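Local coordinates for protein DNA fragmentation factor subunit beta (Mus musculus, PDB 1V0D) that cuts DNA as the caspase-activated nuclease of apoptosis, causing DNA fragmentation and chromatin condensation, at residues 230-235 against 305-310; 259-264 against 298-303. All blocks are in the same frame, centred on the assembly; numbering follows the deposited sequence.

In the fold
The modelled chain runs through several helices before reaching 230-235, the loop that follows strand 227-228. It then passes strand 243-244 and helix 250-255 to strand 260-263, and after helices 267-281 and 287-295 returns as strand 300-303. Pairing of these last two strands, interaction 2, closes a loop made largely of those two helices. The chain next enters 305-310, which meets 230-235 in interaction 1 and closes a wider loop that contains interaction 2. The contacts, centres about 8 Å apart, touch at several points, among them Gln230, whose backbone N probably bonds to Leu302 O, and His308, beside Asp262. Together they join the zinc site to the strand pair bearing the magnesium ligand Asp262.

Interaction 1 (230-235 against 305-310); sequences QGPFDL and IACHKK. With ZN (zinc ion), chain B.
At the zinc site of the nuclease domain, Cys307 packs against the loop that follows the zinc ligand Cys229, its CB 3.7 Å from CD of the Pro232 ring. A chi1 of -68° sets SG of Cys307 beside its own backbone N, and this sulfur bonds the zinc ion at 2.2 Å. Cys229, Cys238 and His242 complete the four ligands. The backbone of Cys307 also meets the proline: Pro232 CA makes a CA-H...O contact of 3.3 Å with Cys307 O.

Pro232 opens a type I turn that ends at Leu235, and Lys309 lies against this turn. The lysine chain is extended beyond CG and crosses the proline ring obliquely, with Lys309 CE 3.6 Å from Pro232 CB. Its ammonium group then forms a salt bridge with Asp234, whose side chain it meets at about a right angle. Lys309 NZ lies 2.8 Å from Asp234 OD2, on the syn lone pair of that oxygen, while the second bond, to Asp234 OD1, is weak. CB of Asp234 rests over the centre of the Phe233 ring, which in turn stacks on His313.

His308, the residue after the zinc ligand, belongs to the magnesium site, so one short loop serves both metals. Three zinc ligands come from between strands 227-228 and 243-244 and the fourth, Cys307, from the loop after strand 300-303, a three-cysteine, one-histidine site within a His-Me finger nuclease domain.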
ATOM      1  N   GLN A 230       9.758  11.913  -5.189  1.00 53.64           N
ATOM      2  CA  GLN A 230      10.552  12.424  -6.292  1.00 54.64           C
ATOM      3  C   GLN A 230       9.732  12.417  -7.583  1.00 55.03           C
ATOM      4  O   GLN A 230      10.293  12.499  -8.677  1.00 56.70           O
ATOM      5  CB  GLN A 230      11.801  11.578  -6.477  1.00 54.82           C
ATOM      6  CG  GLN A 230      12.619  11.391  -5.219  1.00 58.17           C
ATOM      7  CD  GLN A 230      13.938  10.689  -5.501  1.00 60.52           C
ATOM      8  OE1 GLN A 230      14.429   9.895  -4.690  1.00 59.83           O
ATOM      9  NE2 GLN A 230      14.523  10.988  -6.659  1.00 61.41           N
ATOM     10  N   GLY A 231       8.407  12.313  -7.448  1.00 53.68           N
ATOM     11  CA  GLY A 231       7.517  12.290  -8.602  1.00 52.02           C
ATOM     12  C   GLY A 231       7.654  11.033  -9.444  1.00 52.07           C
ATOM     13  O   GLY A 231       8.591  10.261  -9.241  1.00 52.80           O
ATOM     14  N   PRO A 232       6.745  10.785 -10.396  1.00 51.71           N
ATOM     15  CA  PRO A 232       6.902   9.566 -11.195  1.00 53.77           C
ATOM     16  C   PRO A 232       8.245   9.489 -11.934  1.00 57.26           C
ATOM     17  O   PRO A 232       8.972  10.481 -12.036  1.00 57.54           O
ATOM     18  CB  PRO A 232       5.693   9.602 -12.132  1.00 52.00           C
ATOM     19  CG  PRO A 232       5.350  11.050 -12.208  1.00 51.03           C
ATOM     20  CD  PRO A 232       5.545  11.532 -10.803  1.00 50.63           C
ATOM     21  N   PHE A 233       8.562   8.303 -12.448  1.00 61.03           N
ATOM     22  CA  PHE A 233       9.821   8.056 -13.154  1.00 63.65           C
ATOM     23  C   PHE A 233      10.056   8.943 -14.372  1.00 65.75           C
ATOM     24  O   PHE A 233      11.198   9.319 -14.659  1.00 67.07           O
ATOM     25  CB  PHE A 233       9.891   6.594 -13.594  1.00 62.84           C
ATOM     26  CG  PHE A 233       9.224   6.328 -14.913  1.00 64.22           C
ATOM     27  CD1 PHE A 233       9.967   6.311 -16.093  1.00 64.56           C
ATOM     28  CD2 PHE A 233       7.855   6.095 -14.982  1.00 64.66           C
ATOM     29  CE1 PHE A 233       9.353   6.062 -17.323  1.00 64.78           C
ATOM     30  CE2 PHE A 233       7.231   5.847 -16.210  1.00 65.07           C
ATOM     31  CZ  PHE A 233       7.980   5.829 -17.379  1.00 64.82           C
ATOM     32  N   ASP A 234       8.980   9.268 -15.085  1.00 66.61           N
ATOM     33  CA  ASP A 234       9.070  10.088 -16.285  1.00 66.28           C
ATOM     34  C   ASP A 234       8.898  11.590 -16.046  1.00 66.36           C
ATOM     35  O   ASP A 234       8.595  12.335 -16.973  1.00 67.20           O
ATOM     36  CB  ASP A 234       8.036   9.611 -17.302  1.00 67.54           C
ATOM     37  CG  ASP A 234       6.616   9.729 -16.782  1.00 71.03           C
ATOM     38  OD1 ASP A 234       6.434  10.187 -15.627  1.00 72.70           O
ATOM     39  OD2 ASP A 234       5.681   9.365 -17.531  1.00 71.66           O
ATOM     40  N   LEU A 235       9.073  12.036 -14.807  1.00 66.27           N
ATOM     41  CA  LEU A 235       8.964  13.459 -14.493  1.00 66.35           C
ATOM     42  C   LEU A 235      10.104  13.894 -13.587  1.00 66.91           C
ATOM     43  O   LEU A 235      10.746  13.068 -12.932  1.00 67.43           O
ATOM     44  CB  LEU A 235       7.627  13.788 -13.826  1.00 66.61           C
ATOM     45  CG  LEU A 235       6.369  13.738 -14.697  1.00 67.18           C
ATOM     46  CD1 LEU A 235       5.223  14.414 -13.948  1.00 67.50           C
ATOM     47  CD2 LEU A 235       6.608  14.456 -16.021  1.00 67.23           C
ATOM     48  N   ILE A 305       2.749   6.366  -3.408  1.00 47.74           N
ATOM     49  CA  ILE A 305       2.016   5.433  -4.257  1.00 45.92           C
ATOM     50  C   ILE A 305       1.277   6.061  -5.448  1.00 45.88           C
ATOM     51  O   ILE A 305       1.102   5.416  -6.485  1.00 43.40           O
ATOM     52  CB  ILE A 305       1.027   4.589  -3.410  1.00 44.64           C
ATOM     53  CG1 ILE A 305       0.400   3.508  -4.286  1.00 42.89           C
ATOM     54  CG2 ILE A 305      -0.025   5.494  -2.767  1.00 40.15           C
ATOM     55  CD1 ILE A 305      -0.516   2.591  -3.546  1.00 44.39           C
ATOM     56  N   ALA A 306       0.858   7.314  -5.309  1.00 46.72           N
ATOM     57  CA  ALA A 306       0.135   7.988  -6.386  1.00 50.53           C
ATOM     58  C   ALA A 306       1.067   8.406  -7.539  1.00 51.96           C
ATOM     59  O   ALA A 306       0.609   8.822  -8.611  1.00 52.33           O
ATOM     60  CB  ALA A 306      -0.602   9.215  -5.832  1.00 49.20           C
ATOM     61  N   CYS A 307       2.370   8.300  -7.301  1.00 51.76           N
ATOM     62  CA  CYS A 307       3.368   8.660  -8.296  1.00 53.05           C
ATOM     63  C   CYS A 307       4.165   7.439  -8.687  1.00 55.07           C
ATOM     64  O   CYS A 307       5.318   7.556  -9.082  1.00 57.49           O
ATOM     65  CB  CYS A 307       4.326   9.726  -7.755  1.00 52.33           C
ATOM     66  SG  CYS A 307       3.556  11.317  -7.494  1.00 49.20           S
ATOM     67  N   HIS A 308       3.571   6.264  -8.535  1.00 56.85           N
ATOM     68  CA  HIS A 308       4.245   5.041  -8.929  1.00 57.21           C
ATOM     69  C   HIS A 308       3.494   4.542 -10.139  1.00 59.56           C
ATOM     70  O   HIS A 308       2.515   3.816 -10.003  1.00 60.93           O
ATOM     71  CB  HIS A 308       4.184   3.972  -7.840  1.00 55.16           C
ATOM     72  CG  HIS A 308       4.976   2.740  -8.162  1.00 55.28           C
ATOM     73  ND1 HIS A 308       4.890   1.582  -7.419  1.00 56.03           N
ATOM     74  CD2 HIS A 308       5.907   2.500  -9.117  1.00 56.34           C
ATOM     75  CE1 HIS A 308       5.734   0.686  -7.899  1.00 54.76           C
ATOM     76  NE2 HIS A 308       6.365   1.217  -8.929  1.00 54.53           N
ATOM     77  N   LYS A 309       3.920   4.958 -11.321  1.00 62.42           N
ATOM     78  CA  LYS A 309       3.264   4.496 -12.523  1.00 66.09           C
ATOM     79  C   LYS A 309       3.641   3.034 -12.691  1.00 68.36           C
ATOM     80  O   LYS A 309       4.818   2.688 -12.746  1.00 69.14           O
ATOM     81  CB  LYS A 309       3.708   5.320 -13.731  1.00 66.67           C
ATOM     82  CG  LYS A 309       3.267   6.768 -13.633  1.00 69.97           C
ATOM     83  CD  LYS A 309       3.621   7.588 -14.867  1.00 71.89           C
ATOM     84  CE  LYS A 309       3.172   9.038 -14.675  1.00 73.58           C
ATOM     85  NZ  LYS A 309       3.552   9.930 -15.808  1.00 76.44           N
ATOM     86  N   LYS A 310       2.629   2.178 -12.729  1.00 71.87           N
ATOM     87  CA  LYS A 310       2.834   0.747 -12.880  1.00 74.87           C
ATOM     88  C   LYS A 310       2.837   0.391 -14.353  1.00 75.99           C
ATOM     89  O   LYS A 310       2.840  -0.783 -14.720  1.00 76.53           O
ATOM     90  CB  LYS A 310       1.726  -0.020 -12.159  1.00 77.33           C
ATOM     91  CG  LYS A 310       1.889  -0.085 -10.644  1.00 79.33           C
ATOM     92  CD  LYS A 310       3.082  -0.953 -10.267  1.00 81.09           C
ATOM     93  CE  LYS A 310       3.069  -1.293  -8.778  1.00 83.79           C
ATOM     94  NZ  LYS A 310       4.177  -2.227  -8.390  1.00 84.93           N
TER
HETATM   95 ZN    ZN B 401       4.339  12.287  -5.661  1.00 50.20          ZN

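Interaction 2 (259-264 against 298-303); sequences WNLDHI and ENLKLV. With MG (magnesium ion), chain C.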
ATOM      1  N   TRP A 259       5.053   3.657   0.212  1.00 50.55           N
ATOM      2  CA  TRP A 259       5.989   4.444  -0.586  1.00 50.87           C
ATOM      3  C   TRP A 259       6.946   3.442  -1.195  1.00 51.79           C
ATOM      4  O   TRP A 259       7.484   2.587  -0.498  1.00 54.01           O
ATOM      5  CB  TRP A 259       6.748   5.442   0.273  1.00 47.84           C
ATOM      6  CG  TRP A 259       5.939   6.646   0.541  1.00 48.18           C
ATOM      7  CD1 TRP A 259       4.737   6.699   1.186  1.00 47.33           C
ATOM      8  CD2 TRP A 259       6.264   7.994   0.182  1.00 49.13           C
ATOM      9  NE1 TRP A 259       4.292   8.000   1.257  1.00 48.34           N
ATOM     10  CE2 TRP A 259       5.211   8.816   0.648  1.00 48.04           C
ATOM     11  CE3 TRP A 259       7.345   8.590  -0.487  1.00 48.30           C
ATOM     12  CZ2 TRP A 259       5.208  10.201   0.468  1.00 47.75           C
ATOM     13  CZ3 TRP A 259       7.342   9.965  -0.664  1.00 47.41           C
ATOM     14  CH2 TRP A 259       6.278  10.756  -0.189  1.00 48.32           C
ATOM     15  N   ASN A 260       7.161   3.559  -2.495  1.00 51.53           N
ATOM     16  CA  ASN A 260       7.991   2.616  -3.218  1.00 51.28           C
ATOM     17  C   ASN A 260       9.347   3.173  -3.701  1.00 50.07           C
ATOM     18  O   ASN A 260       9.479   4.374  -3.939  1.00 50.28           O
ATOM     19  CB  ASN A 260       7.138   2.132  -4.394  1.00 53.66           C
ATOM     20  CG  ASN A 260       7.729   0.956  -5.117  1.00 58.03           C
ATOM     21  OD1 ASN A 260       8.410   1.109  -6.137  1.00 61.20           O
ATOM     22  ND2 ASN A 260       7.466  -0.239  -4.600  1.00 60.75           N
ATOM     23  N   LEU A 261      10.357   2.303  -3.797  1.00 47.63           N
ATOM     24  CA  LEU A 261      11.673   2.670  -4.344  1.00 45.96           C
ATOM     25  C   LEU A 261      11.576   2.137  -5.782  1.00 46.35           C
ATOM     26  O   LEU A 261      11.954   0.999  -6.069  1.00 46.69           O
ATOM     27  CB  LEU A 261      12.815   1.957  -3.619  1.00 42.58           C
ATOM     28  CG  LEU A 261      13.363   2.552  -2.322  1.00 41.90           C
ATOM     29  CD1 LEU A 261      14.634   1.807  -1.923  1.00 39.76           C
ATOM     30  CD2 LEU A 261      13.665   4.013  -2.506  1.00 37.05           C
ATOM     31  N   ASP A 262      11.054   2.965  -6.678  1.00 46.60           N
ATOM     32  CA  ASP A 262      10.809   2.568  -8.057  1.00 48.02           C
ATOM     33  C   ASP A 262      11.993   2.686  -9.017  1.00 47.49           C
ATOM     34  O   ASP A 262      12.610   3.745  -9.129  1.00 48.46           O
ATOM     35  CB  ASP A 262       9.589   3.368  -8.553  1.00 49.80           C
ATOM     36  CG  ASP A 262       9.201   3.062  -9.994  1.00 52.48           C
ATOM     37  OD1 ASP A 262       9.052   1.875 -10.373  1.00 52.14           O
ATOM     38  OD2 ASP A 262       9.021   4.043 -10.749  1.00 55.69           O
ATOM     39  N   HIS A 263      12.311   1.582  -9.694  1.00 46.46           N
ATOM     40  CA  HIS A 263      13.402   1.554 -10.665  1.00 47.33           C
ATOM     41  C   HIS A 263      12.999   2.333 -11.924  1.00 47.27           C
ATOM     42  O   HIS A 263      11.978   2.019 -12.547  1.00 47.04           O
ATOM     43  CB  HIS A 263      13.726   0.117 -11.083  1.00 48.40           C
ATOM     44  CG  HIS A 263      14.354  -0.716 -10.006  1.00 50.13           C
ATOM     45  ND1 HIS A 263      13.644  -1.216  -8.937  1.00 50.92           N
ATOM     46  CD2 HIS A 263      15.626  -1.161  -9.852  1.00 49.45           C
ATOM     47  CE1 HIS A 263      14.450  -1.933  -8.173  1.00 50.71           C
ATOM     48  NE2 HIS A 263      15.658  -1.916  -8.707  1.00 48.58           N
ATOM     49  N   ILE A 264      13.793   3.333 -12.302  1.00 45.77           N
ATOM     50  CA  ILE A 264      13.494   4.113 -13.491  1.00 45.55           C
ATOM     51  C   ILE A 264      13.590   3.202 -14.708  1.00 46.99           C
ATOM     52  O   ILE A 264      12.695   3.176 -15.549  1.00 47.98           O
ATOM     53  CB  ILE A 264      14.460   5.282 -13.646  1.00 46.04           C
ATOM     54  CG1 ILE A 264      14.455   6.119 -12.356  1.00 45.49           C
ATOM     55  CG2 ILE A 264      14.039   6.138 -14.843  1.00 42.26           C
ATOM     56  CD1 ILE A 264      15.391   7.309 -12.376  1.00 42.69           C
ATOM     57  N   GLU A 298      20.885   5.649  -8.011  1.00 53.24           N
ATOM     58  CA  GLU A 298      21.179   6.145  -9.355  1.00 55.70           C
ATOM     59  C   GLU A 298      20.012   5.804 -10.270  1.00 53.36           C
ATOM     60  O   GLU A 298      19.717   6.534 -11.204  1.00 53.08           O
ATOM     61  CB  GLU A 298      22.437   5.494  -9.935  1.00 59.09           C
ATOM     62  CG  GLU A 298      23.707   5.800  -9.190  1.00 67.73           C
ATOM     63  CD  GLU A 298      24.907   5.040  -9.747  1.00 72.49           C
ATOM     64  OE1 GLU A 298      25.268   5.261 -10.937  1.00 74.32           O
ATOM     65  OE2 GLU A 298      25.480   4.222  -8.983  1.00 73.38           O
ATOM     66  N   ASN A 299      19.353   4.689  -9.990  1.00 51.03           N
ATOM     67  CA  ASN A 299      18.248   4.239 -10.807  1.00 48.77           C
ATOM     68  C   ASN A 299      16.958   4.046 -10.012  1.00 49.07           C
ATOM     69  O   ASN A 299      15.973   3.519 -10.538  1.00 49.13           O
ATOM     70  CB  ASN A 299      18.644   2.933 -11.497  1.00 45.72           C
ATOM     71  CG  ASN A 299      17.567   2.422 -12.409  1.00 46.69           C
ATOM     72  OD1 ASN A 299      16.926   3.204 -13.108  1.00 47.18           O
ATOM     73  ND2 ASN A 299      17.356   1.107 -12.418  1.00 46.15           N
ATOM     74  N   LEU A 300      16.965   4.470  -8.749  1.00 49.36           N
ATOM     75  CA  LEU A 300      15.793   4.334  -7.879  1.00 49.73           C
ATOM     76  C   LEU A 300      15.205   5.679  -7.487  1.00 52.08           C
ATOM     77  O   LEU A 300      15.921   6.551  -6.988  1.00 54.86           O
ATOM     78  CB  LEU A 300      16.149   3.582  -6.589  1.00 46.18           C
ATOM     79  CG  LEU A 300      16.653   2.137  -6.686  1.00 46.15           C
ATOM     80  CD1 LEU A 300      16.924   1.610  -5.280  1.00 44.82           C
ATOM     81  CD2 LEU A 300      15.636   1.256  -7.401  1.00 42.60           C
ATOM     82  N   LYS A 301      13.904   5.844  -7.709  1.00 52.70           N
ATOM     83  CA  LYS A 301      13.201   7.070  -7.343  1.00 53.32           C
ATOM     84  C   LYS A 301      12.291   6.699  -6.163  1.00 53.50           C
ATOM     85  O   LYS A 301      11.606   5.677  -6.212  1.00 55.04           O
ATOM     86  CB  LYS A 301      12.333   7.550  -8.508  1.00 55.92           C
ATOM     87  CG  LYS A 301      12.784   8.816  -9.238  1.00 59.93           C
ATOM     88  CD  LYS A 301      11.633   9.310 -10.145  1.00 62.98           C
ATOM     89  CE  LYS A 301      11.830  10.737 -10.698  1.00 66.71           C
ATOM     90  NZ  LYS A 301      12.775  10.832 -11.870  1.00 69.33           N
ATOM     91  N   LEU A 302      12.290   7.501  -5.102  1.00 51.26           N
ATOM     92  CA  LEU A 302      11.426   7.221  -3.962  1.00 49.10           C
ATOM     93  C   LEU A 302      10.104   7.917  -4.220  1.00 48.69           C
ATOM     94  O   LEU A 302      10.022   9.138  -4.137  1.00 47.51           O
ATOM     95  CB  LEU A 302      12.036   7.758  -2.668  1.00 50.60           C
ATOM     96  CG  LEU A 302      11.149   7.650  -1.415  1.00 51.26           C
ATOM     97  CD1 LEU A 302      10.881   6.195  -1.070  1.00 49.30           C
ATOM     98  CD2 LEU A 302      11.840   8.343  -0.254  1.00 51.92           C
ATOM     99  N   VAL A 303       9.065   7.150  -4.529  1.00 49.82           N
ATOM    100  CA  VAL A 303       7.764   7.745  -4.818  1.00 49.73           C
ATOM    101  C   VAL A 303       6.621   7.317  -3.916  1.00 50.78           C
ATOM    102  O   VAL A 303       6.568   6.185  -3.424  1.00 51.47           O
ATOM    103  CB  VAL A 303       7.287   7.440  -6.271  1.00 48.28           C
ATOM    104  CG1 VAL A 303       8.322   7.883  -7.279  1.00 49.29           C
ATOM    105  CG2 VAL A 303       7.003   5.960  -6.424  1.00 47.15           C
TER
HETATM  106 MG    MG C 501       8.553  -0.360 -10.176  1.00 82.85          MG
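His263 and Leu300 run alongside one another in the same direction on one face of an antiparallel strand pair, 260-263 with 300-303, consistent with the two strands of the beta-beta-alpha-metal (His-Me finger) fold. CD2 of Leu300 sits over the centre of the imidazole, 3.3 Å from the centroid of the His263 ring and 3° off its normal, a CH-pi contact. With CG beside the backbone N (chi1 -69°), the His263 ring projects on the same side as Leu300. Its NE2 hydrogen-bonds to Leu294 O, and its edge meets Asn299 ND2, with the ring and amide planes 71° apart. That amide is itself fixed from outside the strands, ND2 by Leu293 O and OD1 by Ile265 N.

The leucines continue this face. Leu261 reaches both partners with its two methyls, CD1 touching Leu300 CD1 and CD2 lying 3.8 Å from Leu302 CD1. Beyond the strand end, CG of Leu302 comes in at the edge of the Trp259 ring, 4.0 Å from Trp259 CE3.

Asn260, Asp262, Lys301 and Val303 occupy the other face. Asn260 with Val303 and Asp262 with Lys301 are the hydrogen-bonded pairs, each joined by two backbone bonds; the straightest runs from Lys301 N to Asp262 O, 2.8 Å. One more, from Ile264 N to Asn299 O, extends the ladder past the strands. CB of Ile264 lies 3.3 Å from Asn299 OD1 as their side chains pass one another heading opposite ways.

His308 from the neighbouring loop is the other residue of the magnesium site. The Asp262 carboxylate, with CG anti to the backbone N, is held at OD2 by His313 NE2, while Asp262 OD1 binds the magnesium ion at 2.3 Å.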